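Local atomic coordinates of stage II sporulation protein E (SpoIIE) (PDB entry 3ZT9), a protein that probably acts as a manganese-dependent phosphatase of the PP2C type in stressosome signalling. Residues D21-A35 with A50-N62. Sequence-based numbering, arbitrary orientation.
Sequences DACLVKRVEGVIFLA and AEIAIASMESSMN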
ATOM      1  N   ASP A  21       0.889  -7.835  -8.056  1.00 13.79           N
ATOM      2  CA  ASP A  21       0.700  -6.951  -6.917  1.00 12.21           C
ATOM      3  C   ASP A  21      -0.662  -7.247  -6.252  1.00 17.10           C
ATOM      4  O   ASP A  21      -1.543  -7.838  -6.858  1.00 18.60           O
ATOM      5  CB  ASP A  21       0.682  -5.458  -7.340  1.00 14.61           C
ATOM      6  CG  ASP A  21       1.988  -4.949  -7.926  1.00 21.10           C
ATOM      7  OD1 ASP A  21       3.040  -5.602  -7.801  1.00 14.99           O
ATOM      8  OD2 ASP A  21       1.937  -3.826  -8.490  1.00 21.06           O
ATOM      9  N   ALA A  22      -0.840  -6.813  -5.008  1.00 14.71           N
ATOM     10  CA  ALA A  22      -2.114  -6.969  -4.329  1.00 18.39           C
ATOM     11  C   ALA A  22      -2.437  -5.762  -3.453  1.00 14.61           C
ATOM     12  O   ALA A  22      -1.536  -5.136  -2.917  1.00 15.95           O
ATOM     13  CB  ALA A  22      -2.110  -8.236  -3.474  1.00 20.29           C
ATOM     14  N   CYS A  23      -3.733  -5.485  -3.286  1.00 16.43           N
ATOM     15  CA  CYS A  23      -4.240  -4.392  -2.438  1.00 12.26           C
ATOM     16  C   CYS A  23      -5.188  -4.919  -1.345  1.00 21.56           C
ATOM     17  O   CYS A  23      -5.916  -5.892  -1.555  1.00 18.56           O
ATOM     18  CB  CYS A  23      -5.018  -3.376  -3.310  1.00 14.19           C
ATOM     19  SG  CYS A  23      -3.935  -2.526  -4.463  1.00 20.93           S
ATOM     20  N   LEU A  24      -5.184  -4.252  -0.189  1.00 18.80           N
ATOM     21  CA  LEU A  24      -6.129  -4.530   0.894  1.00 23.47           C
ATOM     22  C   LEU A  24      -6.658  -3.203   1.423  1.00 18.65           C
ATOM     23  O   LEU A  24      -5.894  -2.265   1.633  1.00 14.34           O
ATOM     24  CB  LEU A  24      -5.420  -5.231   2.051  1.00 29.47           C
ATOM     25  CG  LEU A  24      -6.264  -5.453   3.313  1.00 41.45           C
ATOM     26  CD1 LEU A  24      -7.323  -6.497   3.067  1.00 36.65           C
ATOM     27  CD2 LEU A  24      -5.372  -5.880   4.460  1.00 48.10           C
ATOM     28  N   VAL A  25      -7.966  -3.115   1.567  1.00 16.49           N
ATOM     29  CA  VAL A  25      -8.611  -2.044   2.323  1.00 15.70           C
ATOM     30  C   VAL A  25      -9.521  -2.741   3.301  1.00 22.31           C
ATOM     31  O   VAL A  25     -10.412  -3.482   2.901  1.00 18.89           O
ATOM     32  CB  VAL A  25      -9.450  -1.088   1.429  1.00 18.94           C
ATOM     33  CG1 VAL A  25     -10.175  -0.085   2.282  1.00 21.96           C
ATOM     34  CG2 VAL A  25      -8.484  -0.406   0.415  1.00 28.59           C
ATOM     35  N   LYS A  26      -9.329  -2.497   4.586  1.00 16.48           N
ATOM     36  CA  LYS A  26     -10.141  -3.175   5.583  1.00 19.81           C
ATOM     37  C   LYS A  26     -10.523  -2.204   6.687  1.00 24.08           C
ATOM     38  O   LYS A  26      -9.679  -1.488   7.200  1.00 22.74           O
ATOM     39  CB  LYS A  26      -9.381  -4.398   6.124  1.00 26.95           C
ATOM     40  CG  LYS A  26     -10.207  -5.312   7.069  1.00 56.62           C
ATOM     41  CD  LYS A  26     -11.598  -5.617   6.502  1.00 76.34           C
ATOM     42  CE  LYS A  26     -12.439  -6.625   7.336  1.00 92.85           C
ATOM     43  NZ  LYS A  26     -12.897  -6.211   8.710  1.00 97.10           N
ATOM     44  N   ARG A  27     -11.815  -2.153   7.001  1.00 19.84           N
ATOM     45  CA  ARG A  27     -12.359  -1.174   7.919  1.00 30.98           C
ATOM     46  C   ARG A  27     -12.769  -1.933   9.152  1.00 49.40           C
ATOM     47  O   ARG A  27     -13.470  -2.948   9.078  1.00 34.55           O
ATOM     48  CB  ARG A  27     -13.563  -0.444   7.310  1.00 46.21           C
ATOM     49  CG  ARG A  27     -13.383  -0.064   5.838  1.00 54.35           C
ATOM     50  CD  ARG A  27     -14.520   0.809   5.327  1.00 60.37           C
ATOM     51  NE  ARG A  27     -14.368   1.164   3.912  1.00 48.89           N
ATOM     52  CZ  ARG A  27     -14.141   2.396   3.461  1.00 44.49           C
ATOM     53  NH1 ARG A  27     -14.024   3.414   4.306  1.00 41.33           N
ATOM     54  NH2 ARG A  27     -14.031   2.614   2.160  1.00 50.39           N
ATOM     55  N   VAL A  28     -12.317  -1.433  10.286  1.00 61.56           N
ATOM     56  CA  VAL A  28     -12.470  -2.126  11.546  1.00 76.44           C
ATOM     57  C   VAL A  28     -12.642  -1.106  12.666  1.00 81.09           C
ATOM     58  O   VAL A  28     -11.662  -0.529  13.144  1.00 83.54           O
ATOM     59  CB  VAL A  28     -11.235  -3.006  11.811  1.00 68.98           C
ATOM     60  CG1 VAL A  28     -10.953  -3.114  13.289  1.00 66.55           C
ATOM     61  CG2 VAL A  28     -11.420  -4.369  11.184  1.00 69.14           C
ATOM     62  N   GLU A  29     -13.891  -0.859  13.054  1.00 81.89           N
ATOM     63  CA  GLU A  29     -14.170   0.006  14.195  1.00 74.95           C
ATOM     64  C   GLU A  29     -13.470   1.374  14.088  1.00 71.97           C
ATOM     65  O   GLU A  29     -12.634   1.714  14.914  1.00 76.80           O
ATOM     66  CB  GLU A  29     -13.742  -0.703  15.493  1.00 71.80           C
ATOM     67  CG  GLU A  29     -12.272  -0.458  15.885  1.00 66.24           C
ATOM     68  CD  GLU A  29     -11.385  -1.676  15.750  1.00 72.90           C
ATOM     69  OE1 GLU A  29     -11.897  -2.814  15.933  1.00 75.00           O
ATOM     70  OE2 GLU A  29     -10.173  -1.482  15.465  1.00 77.19           O
ATOM     71  N   GLY A  30     -13.797   2.166  13.078  1.00 54.13           N
ATOM     72  CA  GLY A  30     -13.170   3.472  12.965  1.00 52.33           C
ATOM     73  C   GLY A  30     -11.663   3.449  12.713  1.00 41.90           C
ATOM     74  O   GLY A  30     -11.033   4.512  12.653  1.00 40.75           O
ATOM     75  N   VAL A  31     -11.087   2.257  12.567  1.00 29.89           N
ATOM     76  CA  VAL A  31      -9.699   2.120  12.093  1.00 23.64           C
ATOM     77  C   VAL A  31      -9.681   1.481  10.726  1.00 29.04           C
ATOM     78  O   VAL A  31     -10.201   0.381  10.538  1.00 32.30           O
ATOM     79  CB  VAL A  31      -8.837   1.210  12.967  1.00 22.05           C
ATOM     80  CG1 VAL A  31      -7.374   1.211  12.491  1.00 22.60           C
ATOM     81  CG2 VAL A  31      -8.929   1.623  14.465  1.00 29.99           C
ATOM     82  N   ILE A  32      -9.010   2.126   9.787  1.00 19.38           N
ATOM     83  CA  ILE A  32      -8.939   1.632   8.421  0.59 17.12           C
ATOM     84  C   ILE A  32      -7.505   1.197   8.122  1.00 20.47           C
ATOM     85  O   ILE A  32      -6.556   1.923   8.449  1.00 15.65           O
ATOM     86  CB  ILE A  32      -9.381   2.728   7.424  0.59 21.84           C
ATOM     87  CG1 ILE A  32     -10.804   3.183   7.747  0.59 28.42           C
ATOM     88  CG2 ILE A  32      -9.306   2.203   6.006  0.59 22.68           C
ATOM     89  CD1 ILE A  32     -11.425   4.065   6.711  0.59 49.19           C
ATOM     90  N   PHE A  33      -7.345   0.014   7.545  1.00 17.05           N
ATOM     91  CA  PHE A  33      -6.037  -0.442   7.120  1.00 14.05           C
ATOM     92  C   PHE A  33      -5.963  -0.413   5.596  1.00 12.93           C
ATOM     93  O   PHE A  33      -6.894  -0.812   4.903  1.00 13.45           O
ATOM     94  CB  PHE A  33      -5.784  -1.857   7.603  1.00 20.30           C
ATOM     95  CG  PHE A  33      -5.738  -1.979   9.115  1.00 17.45           C
ATOM     96  CD1 PHE A  33      -6.916  -1.975   9.856  1.00 21.85           C
ATOM     97  CD2 PHE A  33      -4.531  -2.108   9.778  1.00 18.85           C
ATOM     98  CE1 PHE A  33      -6.886  -2.098  11.258  1.00 27.64           C
ATOM     99  CE2 PHE A  33      -4.499  -2.254  11.162  1.00 22.94           C
ATOM    100  CZ  PHE A  33      -5.684  -2.258  11.895  1.00 23.05           C
ATOM    101  N   LEU A  34      -4.836   0.073   5.097  1.00 12.96           N
ATOM    102  CA  LEU A  34      -4.630   0.196   3.657  1.00 11.24           C
ATOM    103  C   LEU A  34      -3.301  -0.441   3.347  1.00 11.67           C
ATOM    104  O   LEU A  34      -2.305  -0.027   3.916  1.00 14.96           O
ATOM    105  CB  LEU A  34      -4.530   1.692   3.244  1.00 13.29           C
ATOM    106  CG  LEU A  34      -5.657   2.623   3.732  1.00 13.40           C
ATOM    107  CD1 LEU A  34      -5.241   4.061   3.466  1.00 22.45           C
ATOM    108  CD2 LEU A  34      -6.944   2.338   3.006  1.00 17.15           C
ATOM    109  N   ALA A  35      -3.258  -1.395   2.424  1.00 11.74           N
ATOM    110  CA  ALA A  35      -2.010  -2.091   2.186  1.00 13.34           C
ATOM    111  C   ALA A  35      -1.810  -2.371   0.715  1.00 12.80           C
ATOM    112  O   ALA A  35      -2.774  -2.680  -0.011  1.00 12.43           O
ATOM    113  CB  ALA A  35      -1.969  -3.445   2.981  1.00 16.17           C
ATOM    114  N   ALA A  50       2.142 -11.936  -3.204  1.00 15.86           N
ATOM    115  CA  ALA A  50       1.513 -10.653  -2.840  1.00 16.09           C
ATOM    116  C   ALA A  50       0.210 -10.935  -2.100  1.00 18.90           C
ATOM    117  O   ALA A  50      -0.093 -10.282  -1.109  1.00 15.62           O
ATOM    118  CB  ALA A  50       1.259  -9.790  -4.048  1.00 19.00           C
ATOM    119  N   GLU A  51      -0.538 -11.935  -2.560  1.00 17.45           N
ATOM    120  CA  GLU A  51      -1.808 -12.281  -1.918  1.00 14.64           C
ATOM    121  C   GLU A  51      -1.597 -12.950  -0.549  1.00 15.29           C
ATOM    122  O   GLU A  51      -2.347 -12.700   0.395  1.00 16.59           O
ATOM    123  CB  GLU A  51      -2.684 -13.136  -2.854  1.00 16.42           C
ATOM    124  CG  GLU A  51      -3.094 -12.353  -4.131  1.00 18.61           C
ATOM    125  CD  GLU A  51      -4.088 -11.203  -3.859  1.00 26.12           C
ATOM    126  OE1 GLU A  51      -4.705 -11.135  -2.785  1.00 21.24           O
ATOM    127  OE2 GLU A  51      -4.270 -10.358  -4.745  1.00 23.23           O
ATOM    128  N   ILE A  52      -0.577 -13.786  -0.409  1.00 18.50           N
ATOM    129  CA  ILE A  52      -0.226 -14.295   0.919  1.00 17.18           C
ATOM    130  C   ILE A  52       0.087 -13.145   1.895  1.00 18.20           C
ATOM    131  O   ILE A  52      -0.351 -13.156   3.075  1.00 19.96           O
ATOM    132  CB  ILE A  52       0.990 -15.229   0.860  1.00 16.50           C
ATOM    133  CG1 ILE A  52       0.569 -16.587   0.243  1.00 23.84           C
ATOM    134  CG2 ILE A  52       1.521 -15.493   2.274  1.00 20.18           C
ATOM    135  CD1 ILE A  52       1.699 -17.462  -0.051  1.00 17.94           C
ATOM    136  N   ALA A  53       0.860 -12.174   1.433  1.00 19.65           N
ATOM    137  CA  ALA A  53       1.187 -11.019   2.286  1.00 16.85           C
ATOM    138  C   ALA A  53      -0.090 -10.276   2.737  1.00 18.91           C
ATOM    139  O   ALA A  53      -0.229  -9.956   3.922  1.00 18.10           O
ATOM    140  CB  ALA A  53       2.131 -10.058   1.547  1.00 17.84           C
ATOM    141  N   ILE A  54      -0.991  -9.963   1.796  1.00 14.72           N
ATOM    142  CA  ILE A  54      -2.251  -9.286   2.112  1.00 20.33           C
ATOM    143  C   ILE A  54      -3.119 -10.103   3.087  1.00 18.59           C
ATOM    144  O   ILE A  54      -3.654  -9.566   4.077  1.00 16.36           O
ATOM    145  CB  ILE A  54      -3.057  -8.995   0.773  1.00 23.75           C
ATOM    146  CG1 ILE A  54      -2.357  -7.932  -0.065  1.00 33.19           C
ATOM    147  CG2 ILE A  54      -4.502  -8.627   1.019  1.00 27.83           C
ATOM    148  CD1 ILE A  54      -2.018  -6.754   0.657  1.00 23.17           C
ATOM    149  N   ALA A  55      -3.239 -11.409   2.837  1.00 19.47           N
ATOM    150  CA  ALA A  55      -4.078 -12.283   3.665  1.00 26.62           C
ATOM    151  C   ALA A  55      -3.523 -12.380   5.077  1.00 25.39           C
ATOM    152  O   ALA A  55      -4.270 -12.372   6.053  1.00 20.52           O
ATOM    153  CB  ALA A  55      -4.151 -13.685   3.039  1.00 22.80           C
ATOM    154  N   SER A  56      -2.194 -12.465   5.171  1.00 22.21           N
ATOM    155  CA  SER A  56      -1.502 -12.479   6.450  1.00 23.32           C
ATOM    156  C   SER A  56      -1.743 -11.192   7.256  1.00 18.99           C
ATOM    157  O   SER A  56      -1.992 -11.231   8.464  1.00 21.09           O
ATOM    158  CB  SER A  56      -0.011 -12.670   6.252  1.00 22.70           C
ATOM    159  OG  SER A  56       0.575 -12.743   7.543  1.00 27.45           O
ATOM    160  N   MET A  57      -1.642 -10.050   6.594  1.00 18.81           N
ATOM    161  CA  MET A  57      -1.936  -8.770   7.241  1.00 19.88           C
ATOM    162  C   MET A  57      -3.344  -8.729   7.779  1.00 23.00           C
ATOM    163  O   MET A  57      -3.572  -8.341   8.937  1.00 23.74           O
ATOM    164  CB  MET A  57      -1.745  -7.633   6.249  1.00 19.24           C
ATOM    165  CG  MET A  57      -0.309  -7.403   5.954  1.00 19.82           C
ATOM    166  SD  MET A  57      -0.152  -5.963   4.875  1.00 24.36           S
ATOM    167  CE  MET A  57       1.592  -5.732   4.948  1.00 25.14           C
ATOM    168  N   GLU A  58      -4.297  -9.130   6.954  1.00 17.64           N
ATOM    169  CA  GLU A  58      -5.683  -9.062   7.374  1.00 26.36           C
ATOM    170  C   GLU A  58      -5.860  -9.918   8.608  1.00 29.28           C
ATOM    171  O   GLU A  58      -6.560  -9.551   9.559  1.00 39.69           O
ATOM    172  CB  GLU A  58      -6.618  -9.545   6.273  1.00 25.69           C
ATOM    173  CG  GLU A  58      -8.034  -9.712   6.799  1.00 41.65           C
ATOM    174  CD  GLU A  58      -9.080  -9.809   5.705  1.00 44.14           C
ATOM    175  OE1 GLU A  58      -8.706  -9.846   4.515  1.00 36.19           O
ATOM    176  OE2 GLU A  58     -10.279  -9.842   6.053  1.00 43.53           O
ATOM    177  N   SER A  59      -5.210 -11.063   8.629  1.00 27.53           N
ATOM    178  CA  SER A  59      -5.392 -11.964   9.763  1.00 32.17           C
ATOM    179  C   SER A  59      -4.739 -11.386  11.042  1.00 33.87           C
ATOM    180  O   SER A  59      -5.089 -11.774  12.144  1.00 39.22           O
ATOM    181  CB  SER A  59      -4.827 -13.345   9.432  1.00 36.51           C
ATOM    182  OG  SER A  59      -3.417 -13.325   9.504  1.00 41.81           O
ATOM    183  N   SER A  60      -3.807 -10.452  10.877  1.00 28.66           N
ATOM    184  CA  SER A  60      -2.995  -9.922  11.980  1.00 29.59           C
ATOM    185  C   SER A  60      -3.395  -8.504  12.379  1.00 27.82           C
ATOM    186  O   SER A  60      -2.733  -7.873  13.191  1.00 26.02           O
ATOM    187  CB  SER A  60      -1.530  -9.865  11.554  1.00 37.85           C
ATOM    188  OG  SER A  60      -1.070 -11.143  11.208  1.00 43.61           O
ATOM    189  N   MET A  61      -4.465  -7.988  11.815  1.00 25.75           N
ATOM    190  CA  MET A  61      -4.878  -6.645  12.184  1.00 38.29           C
ATOM    191  C   MET A  61      -5.073  -6.414  13.655  1.00 41.42           C
ATOM    192  O   MET A  61      -5.571  -7.251  14.385  1.00 38.43           O
ATOM    193  CB  MET A  61      -6.152  -6.296  11.477  1.00 46.97           C
ATOM    194  CG  MET A  61      -5.770  -5.960  10.133  1.00 54.83           C
ATOM    195  SD  MET A  61      -6.996  -5.556   8.967  1.00 48.65           S
ATOM    196  CE  MET A  61      -5.886  -5.371   7.624  1.00 49.74           C
ATOM    197  N   ASN A  62      -4.700  -5.217  14.061  1.00 37.87           N
ATOM    198  CA  ASN A  62      -4.829  -4.798  15.448  1.00 43.62           C
ATOM    199  C   ASN A  62      -4.004  -5.612  16.421  1.00 34.54           C
ATOM    200  O   ASN A  62      -4.278  -5.629  17.621  1.00 39.38           O
ATOM    201  CB  ASN A  62      -6.288  -4.745  15.857  1.00 53.13           C
ATOM    202  CG  ASN A  62      -6.882  -3.386  15.601  1.00 55.58           C
ATOM    203  OD1 ASN A  62      -6.178  -2.370  15.657  1.00 32.53           O
ATOM    204  ND2 ASN A  62      -8.162  -3.354  15.283  1.00 65.27           N
TER
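Helix-on-sheet packing joins helix 50-60 to the outer face of the hairpin of strands 21-28 and 31-35, with Met61 lying on the ring of Phe33. Met61 CG sits 3.9 Å from the centroid of the Phe33 ring, almost on its normal, a CH-pi contact, and Met61 SD adds a Met-aromatic contact over the same face. Extended beyond CG (chi2 178°), Met61 carries CE on to Leu24, tip to tip and tight, CE to CD2 3.2 Å. Toward the other end, Ile54 CG1 presses on Ala22 CB at 3.4 Å while its CG2 meets Leu24 CB; Ala35 CB receives Met57 SD. The helix runs nearly along strand 21-28, at 18°, in the alpha-beta-beta-alpha layering of the PP2C fold: the opposite hairpin face, through Cys23 and Leu34, meets strand 187-192 of the second sheet. With alanine at Phe33, the Met61 thioether is likely to lose its aromatic platform and shift. Asn62 OD1, at that ring's edge, accepts a hydrogen bond from Arg88; Asn62 ND2 donates to the syn lone pair of Glu29 OE2 (2.8 Å, a bent 141°), which is tilted from the amide plane. Val28 and Glu29, opening the type I' turn, are poorly ordered.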